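Local coordinates for AB hydrolase-1 domain-containing protein (Parabacteroides distasonis, PDB 4Q34) that is probably an esterase of the alpha/beta hydrolase family, with a natural substrate that remains unknown, at residues A[138-141]-A[142-145]; A[178-181]-A[182-185]; A[262-265]-A[266-269]. All coordinates share one frame; numbering follows the deposited sequence. Where two conformers were deposited one is given.

How the contacts relate
Contacts 1, 2 and 3 follow one another along the chain, and each is a local turn-to-turn contact around a helix. Contact 1 lies at the C-terminal part of helix 134-142, its centre about 17 Å from the centre of the chain. Contacts 2 and 3 belong to the alpha/beta hydrolase core: helix 178-185 links the parallel strands 170-175 and 192-198, and helix 257-277 links strands 242-246 and 283-287 farther across the same sheet. Their centres are about 17 Å apart, yet they meet where Trp183 CZ2 packs 3.9 Å from Met269 CE. Contact 1 lies apart, its centre about 24 Å from that of contact 2 and 26 Å from that of contact 3, and it packs against the second subunit.

Contact 1: residues A[138-141]-A[142-145]; sequences DQYF and RQMT. With GOL (glycerol), chain H.
Arg142 reaches back to Asp138 and forms a salt bridge one turn apart along helix 134-142. Its CB sits 3.5 Å from Asp138 O, and CG comes closer, 3.2 Å from Asp138 O, so the base of the side chain packs against the carbonyl that also accepts the Arg142 N-H. From CG to NE the chain is extended, carrying CD past the carboxylate. NE then gives its hydrogen to Asp138 OD1 at 2.8 Å, on the syn side but 32° out of the carboxylate plane; a weak second bond runs to OD2. A chi1 of 180° turns the Asp138 carboxylate away from its own N and toward NE, and the two charged planes stand 67° apart. At the tip, NH2 donates to O1 of a glycerol, probably from the crystallisation liquor, at 2.9 Å, and O1 in turn donates to Asp138 OD1 at 2.7 Å. NH1 turns to Gly31 O and His33 ND1 of the second subunit, while NH2 also reaches Thr19 O there. A leucine in place of Arg142 would probably leave the Asp138 carboxylate without its charged mate and those second-subunit acceptors without this donor. Arginine suits the place because its several N-H groups can serve both subunits: NE is spent on the helix's own aspartate, which fixes the guanidinium and probably balances its charge at the dimer interface.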
loop_
_atom_site.group_PDB
_atom_site.type_symbol
_atom_site.label_atom_id
_atom_site.label_comp_id
_atom_site.label_asym_id
_atom_site.label_seq_id
_atom_site.Cartn_x
_atom_site.Cartn_y
_atom_site.Cartn_z
ATOM N N ASP A 138 -5.351 -1.297 18.457
ATOM C CA ASP A 138 -6.191 -1.374 17.277
ATOM C C ASP A 138 -5.352 -1.143 16.013
ATOM O O ASP A 138 -5.400 -1.922 15.050
ATOM C CB ASP A 138 -7.322 -0.316 17.351
ATOM C CG ASP A 138 -8.254 -0.329 16.126
ATOM O OD1 ASP A 138 -8.913 -1.339 15.885
ATOM O OD2 ASP A 138 -8.321 0.680 15.371
ATOM N N GLN A 139 -4.577 -0.061 16.003
ATOM C CA GLN A 139 -3.696 0.210 14.888
ATOM C C GLN A 139 -2.694 -0.885 14.625
ATOM O O GLN A 139 -2.428 -1.231 13.472
ATOM C CB GLN A 139 -2.924 1.532 15.054
ATOM C CG GLN A 139 -3.785 2.785 14.889
ATOM C CD GLN A 139 -4.451 2.894 13.538
ATOM O OE1 GLN A 139 -3.802 2.813 12.519
ATOM N NE2 GLN A 139 -5.751 3.066 13.533
ATOM N N TYR A 140 -2.125 -1.401 15.703
ATOM C CA TYR A 140 -1.127 -2.481 15.640
ATOM C C TYR A 140 -1.681 -3.718 14.969
ATOM O O TYR A 140 -1.009 -4.292 14.104
ATOM C CB TYR A 140 -0.728 -2.854 17.045
ATOM C CG TYR A 140 0.570 -3.621 17.218
ATOM C CD1 TYR A 140 1.786 -3.165 16.699
ATOM C CD2 TYR A 140 0.585 -4.728 18.052
ATOM C CE1 TYR A 140 2.973 -3.824 16.978
ATOM C CE2 TYR A 140 1.765 -5.406 18.322
ATOM C CZ TYR A 140 2.947 -4.948 17.824
ATOM O OH TYR A 140 4.109 -5.627 18.129
ATOM N N PHE A 141 -2.903 -4.143 15.320
ATOM C CA PHE A 141 -3.440 -5.321 14.651
ATOM C C PHE A 141 -3.824 -5.061 13.196
ATOM O O PHE A 141 -3.698 -5.939 12.359
ATOM C CB PHE A 141 -4.589 -5.950 15.385
ATOM C CG PHE A 141 -4.217 -6.448 16.763
ATOM C CD1 PHE A 141 -3.066 -7.196 16.956
ATOM C CD2 PHE A 141 -5.044 -6.202 17.817
ATOM C CE1 PHE A 141 -2.764 -7.688 18.229
ATOM C CE2 PHE A 141 -4.741 -6.675 19.092
ATOM C CZ PHE A 141 -3.592 -7.403 19.284
ATOM N N ARG A 142 -4.243 -3.827 12.910
ATOM C CA ARG A 142 -4.677 -3.475 11.559
ATOM C C ARG A 142 -3.530 -3.157 10.622
ATOM O O ARG A 142 -3.784 -2.988 9.418
ATOM C CB ARG A 142 -5.646 -2.296 11.601
ATOM C CG ARG A 142 -6.929 -2.667 12.339
ATOM C CD ARG A 142 -7.957 -1.530 12.299
ATOM N NE ARG A 142 -9.141 -1.775 13.099
ATOM C CZ ARG A 142 -10.124 -2.579 12.778
ATOM N NH1 ARG A 142 -10.139 -3.220 11.615
ATOM N NH2 ARG A 142 -11.149 -2.713 13.604
ATOM N N GLN A 143 -2.291 -3.107 11.108
ATOM C CA GLN A 143 -1.139 -3.034 10.193
ATOM C C GLN A 143 -0.678 -4.421 9.663
ATOM O O GLN A 143 0.305 -4.531 8.913
ATOM C CB GLN A 143 0.020 -2.250 10.814
ATOM C CG GLN A 143 0.816 -2.961 11.869
ATOM C CD GLN A 143 1.975 -2.097 12.376
ATOM O OE1 GLN A 143 1.780 -0.936 12.734
ATOM N NE2 GLN A 143 3.173 -2.671 12.406
HETATM N N MSE A 144 -1.417 -5.477 10.031
HETATM C CA MSE A 144 -1.184 -6.794 9.466
HETATM C C MSE A 144 -1.961 -6.903 8.177
HETATM O O MSE A 144 -3.031 -6.290 8.016
HETATM C CB MSE A 144 -1.637 -7.858 10.466
HETATM C CG MSE A 144 -0.917 -7.758 11.792
HETATM SE SE MSE A 144 -1.711 -9.059 12.996
HETATM C CE MSE A 144 -0.281 -8.881 14.351
ATOM N N THR A 145 -1.421 -7.662 7.233
ATOM C CA THR A 145 -2.086 -7.926 5.946
ATOM C C THR A 145 -1.625 -9.320 5.488
ATOM O O THR A 145 -0.504 -9.707 5.771
ATOM C CB THR A 145 -1.791 -6.783 4.931
ATOM O OG1 THR A 145 -2.798 -6.739 3.938
ATOM C CG2 THR A 145 -0.464 -6.896 4.280
HETATM C C1 GOL H . -11.746 -0.206 15.716
HETATM O O1 GOL H . -11.551 -1.506 16.233
HETATM C C2 GOL H . -13.116 -0.223 15.091
HETATM O O2 GOL H . -14.117 -0.535 16.063
HETATM C C3 GOL H . -13.357 1.141 14.491
HETATM O O3 GOL H . -13.679 0.897 13.128
HETATM O O HOH W 1 0.017 0.862 12.986
#

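Contact 2: residues A[178-181]-A[182-185]; sequences GGPV and GWNT
The indole of Trp183 lies flat across the backbone of the preceding turn, with Gly179 O 3.2 Å above one face and offset toward the rim of the ring. That same oxygen is bonded by the Trp183 N-H, which lies in the carbonyl plane, and also packs against the ring face. With CG beside its backbone N (chi1 -45°), the indole folds back along the helix, and CD1 comes 4.2 Å from Pro180 CB. Glycine suits position 179 because a CB there would clash with Pro180 CD, and position 182 because one would crowd Gly179 O; proline suits position 180, in the first turn, where its missing N-H costs little. Its carbonyl is gripped twice by one residue: Asn184 N and Asn184 ND2, the latter at 2.8 Å, reach Pro180 O from opposite faces of its plane. The amide of Asn184 is thereby held with Pro180 O near its own plane. Val181 O likewise takes two bonds, from Thr185 N and from Thr185 OG1 at 2.6 Å; the two side chains cross obliquely, Val181 CG1 lying 3.9 Å from Thr185 OG1. This helix follows strand 170-175 directly, through what is probably the nucleophile elbow of the alpha/beta hydrolase fold, and runs on toward strand 192-198. Around it, Trp183 rests on Ile195, and Asn184 and Thr185 lie against Ser157 of helix 153-167. The amide N-H of Asn184 and the hydroxyl of Thr185 are thus spent on their own helix, which lets a short, largely buried segment carry such groups at little cost.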
loop_
_atom_site.group_PDB
_atom_site.type_symbol
_atom_site.label_atom_id
_atom_site.label_comp_id
_atom_site.label_asym_id
_atom_site.label_seq_id
_atom_site.Cartn_x
_atom_site.Cartn_y
_atom_site.Cartn_z
ATOM N N GLY A 178 12.179 -10.590 6.865
ATOM C CA GLY A 178 13.008 -9.719 6.018
ATOM C C GLY A 178 14.500 -10.066 6.124
ATOM O O GLY A 178 15.270 -9.783 5.215
ATOM N N GLY A 179 14.909 -10.644 7.264
ATOM C CA GLY A 179 16.279 -11.136 7.483
ATOM C C GLY A 179 16.745 -12.069 6.369
ATOM O O GLY A 179 17.649 -11.687 5.617
ATOM N N PRO A 180 16.130 -13.254 6.255
ATOM C CA PRO A 180 16.505 -14.179 5.185
ATOM C C PRO A 180 16.169 -13.662 3.796
ATOM O O PRO A 180 16.820 -14.070 2.839
ATOM C CB PRO A 180 15.762 -15.470 5.517
ATOM C CG PRO A 180 14.755 -15.088 6.536
ATOM C CD PRO A 180 15.317 -13.937 7.281
ATOM N N VAL A 181 15.193 -12.777 3.666
ATOM C CA VAL A 181 15.011 -12.122 2.370
ATOM C C VAL A 181 16.294 -11.362 2.026
ATOM O O VAL A 181 16.798 -11.477 0.941
ATOM C CB VAL A 181 13.755 -11.247 2.306
ATOM C CG1 VAL A 181 13.704 -10.460 1.025
ATOM C CG2 VAL A 181 12.509 -12.121 2.470
ATOM N N GLY A 182 16.794 -10.583 2.985
ATOM C CA GLY A 182 18.058 -9.889 2.884
ATOM C C GLY A 182 19.224 -10.810 2.556
ATOM O O GLY A 182 20.011 -10.535 1.625
ATOM N N TRP A 183 19.329 -11.938 3.267
ATOM C CA TRP A 183 20.466 -12.827 3.074
ATOM C C TRP A 183 20.430 -13.414 1.660
ATOM O O TRP A 183 21.480 -13.564 1.040
ATOM C CB TRP A 183 20.586 -13.943 4.117
ATOM C CG TRP A 183 20.392 -13.556 5.538
ATOM C CD1 TRP A 183 19.715 -14.273 6.456
ATOM C CD2 TRP A 183 20.876 -12.384 6.223
ATOM N NE1 TRP A 183 19.720 -13.637 7.672
ATOM C CE2 TRP A 183 20.414 -12.462 7.547
ATOM C CE3 TRP A 183 21.602 -11.253 5.846
ATOM C CZ2 TRP A 183 20.673 -11.474 8.500
ATOM C CZ3 TRP A 183 21.892 -10.294 6.799
ATOM C CH2 TRP A 183 21.401 -10.389 8.103
ATOM N N ASN A 184 19.233 -13.680 1.151
ATOM C CA ASN A 184 19.057 -14.187 -0.204
ATOM C C ASN A 184 19.347 -13.112 -1.280
ATOM O O ASN A 184 19.967 -13.400 -2.320
ATOM C CB ASN A 184 17.640 -14.775 -0.379
ATOM C CG ASN A 184 17.525 -16.200 0.131
ATOM O OD1 ASN A 184 17.935 -17.118 -0.541
ATOM N ND2 ASN A 184 17.027 -16.385 1.339
ATOM N N THR A 185 18.874 -11.905 -1.030
ATOM C CA THR A 185 18.984 -10.823 -1.998
ATOM C C THR A 185 20.473 -10.486 -2.225
ATOM O O THR A 185 20.877 -10.153 -3.364
ATOM C CB THR A 185 18.212 -9.600 -1.533
ATOM O OG1 THR A 185 16.873 -9.955 -1.208
ATOM C CG2 THR A 185 18.180 -8.523 -2.622
#

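Contact 3: residues A[262-265]-A[266-269]; sequences WTRR and LRLM
Leu266 begins the turn by giving its backbone N-H to Trp262 O at 3.0 Å, while its CB packs 3.7 Å from Thr263 O. Beyond CB the isobutyl group leads away from the turn to Val285, His287 and Tyr246, where an aliphatic residue suits the sheet surface. Arg267 bonds through its N to Thr263 O at 3.3 Å. Its long, flexible chain suits a partly exposed position; in one of two conformers, and so only tentatively, it brings the guanidinium back with one face over Arg264 CA. There the like-charged Arg264 NE is 4.9 Å from Arg267 NH1. The Arg264 guanidinium makes a cation-pi contact with Phe217. Helix 257-277, which carries these residues, is the crossover of a beta-alpha-beta unit between the parallel strands 242-246 and 283-287 of the alpha/beta hydrolase sheet. Leu268, bonded through N to Arg264 O at 2.9 Å, sets its CB 3.4 Å from that same Arg264 O and packs on Val204 and Phe206. Met269, a selenomethionine, closes with its N 2.8 Å from Arg265 O. Its CG lies 3.2 Å from Arg265 O, after which the flexible chain bends at chi2 and chi3 toward Ile244 and Tyr246.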
loop_
_atom_site.group_PDB
_atom_site.type_symbol
_atom_site.label_atom_id
_atom_site.label_comp_id
_atom_site.label_asym_id
_atom_site.label_seq_id
_atom_site.Cartn_x
_atom_site.Cartn_y
_atom_site.Cartn_z
ATOM N N TRP A 262 13.270 -15.877 20.137
ATOM C CA TRP A 262 14.067 -14.659 19.964
ATOM C C TRP A 262 15.356 -14.723 20.779
ATOM O O TRP A 262 16.399 -14.302 20.343
ATOM C CB TRP A 262 13.260 -13.380 20.270
ATOM C CG TRP A 262 12.046 -13.275 19.439
ATOM C CD1 TRP A 262 10.738 -13.335 19.862
ATOM C CD2 TRP A 262 12.003 -13.104 18.013
ATOM N NE1 TRP A 262 9.891 -13.213 18.787
ATOM C CE2 TRP A 262 10.639 -13.056 17.641
ATOM C CE3 TRP A 262 12.985 -12.981 17.013
ATOM C CZ2 TRP A 262 10.230 -12.942 16.309
ATOM C CZ3 TRP A 262 12.565 -12.815 15.666
ATOM C CH2 TRP A 262 11.205 -12.797 15.342
ATOM N N THR A 263 15.290 -15.250 21.990
ATOM C CA THR A 263 16.512 -15.515 22.730
ATOM C C THR A 263 17.492 -16.398 21.995
ATOM O O THR A 263 18.691 -16.126 22.009
ATOM C CB THR A 263 16.163 -16.207 24.071
ATOM O OG1 THR A 263 15.148 -15.425 24.712
ATOM C CG2 THR A 263 17.354 -16.309 24.955
ATOM N N ARG A 264 16.987 -17.490 21.424
ATOM C CA ARG A 264 17.821 -18.413 20.633
ATOM C C ARG A 264 18.429 -17.705 19.429
ATOM O O ARG A 264 19.595 -17.970 19.076
ATOM C CB ARG A 264 17.024 -19.605 20.088
ATOM C CG ARG A 264 16.128 -20.318 21.089
ATOM C CD ARG A 264 15.467 -21.523 20.421
ATOM N NE ARG A 264 16.173 -22.734 20.776
ATOM C CZ ARG A 264 15.796 -23.582 21.724
ATOM N NH1 ARG A 264 14.670 -23.400 22.408
ATOM N NH2 ARG A 264 16.550 -24.633 21.979
ATOM N N ARG A 265 17.656 -16.800 18.825
ATOM C CA ARG A 265 18.116 -16.061 17.639
ATOM C C ARG A 265 19.253 -15.095 17.968
ATOM O O ARG A 265 20.234 -15.021 17.226
ATOM C CB ARG A 265 16.950 -15.362 16.950
ATOM C CG ARG A 265 16.181 -16.405 16.157
ATOM C CD ARG A 265 14.819 -15.902 15.759
ATOM N NE ARG A 265 14.235 -16.876 14.859
ATOM C CZ ARG A 265 12.977 -16.865 14.480
ATOM N NH1 ARG A 265 12.130 -15.958 14.943
ATOM N NH2 ARG A 265 12.580 -17.800 13.629
ATOM N N LEU A 266 19.156 -14.401 19.106
ATOM C CA LEU A 266 20.242 -13.543 19.550
ATOM C C LEU A 266 21.523 -14.358 19.669
ATOM O O LEU A 266 22.549 -13.981 19.104
ATOM C CB LEU A 266 19.900 -12.833 20.863
ATOM C CG LEU A 266 21.025 -11.984 21.450
ATOM C CD1 LEU A 266 21.556 -10.982 20.459
ATOM C CD2 LEU A 266 20.602 -11.309 22.756
ATOM N N ARG A 267 21.434 -15.494 20.362
ATOM C CA ARG A 267 22.573 -16.381 20.595
ATOM C C ARG A 267 23.166 -16.828 19.256
ATOM O O ARG A 267 24.368 -16.802 19.051
ATOM C CB ARG A 267 22.110 -17.594 21.427
ATOM C CG ARG A 267 23.183 -18.601 21.811
ATOM C CD ARG A 267 22.556 -19.917 22.316
ATOM N NE ARG A 267 21.306 -19.704 23.035
ATOM C CZ ARG A 267 20.399 -20.649 23.260
ATOM N NH1 ARG A 267 20.592 -21.877 22.815
ATOM N NH2 ARG A 267 19.299 -20.362 23.930
ATOM N N LEU A 268 22.306 -17.217 18.356
ATOM C CA LEU A 268 22.721 -17.735 17.056
ATOM C C LEU A 268 23.388 -16.688 16.206
ATOM O O LEU A 268 24.391 -16.973 15.572
ATOM C CB LEU A 268 21.536 -18.288 16.312
ATOM C CG LEU A 268 21.828 -18.877 14.945
ATOM C CD1 LEU A 268 22.903 -19.937 15.016
ATOM C CD2 LEU A 268 20.535 -19.400 14.357
HETATM N N MSE A 269 22.840 -15.479 16.195
HETATM C CA MSE A 269 23.435 -14.417 15.367
HETATM C C MSE A 269 24.811 -14.005 15.878
HETATM O O MSE A 269 25.708 -13.660 15.086
HETATM C CB MSE A 269 22.530 -13.214 15.230
HETATM C CG MSE A 269 21.177 -13.461 14.651
HETATM SE SE MSE A 269 21.209 -14.703 13.153
HETATM C CE MSE A 269 21.629 -13.470 11.728
#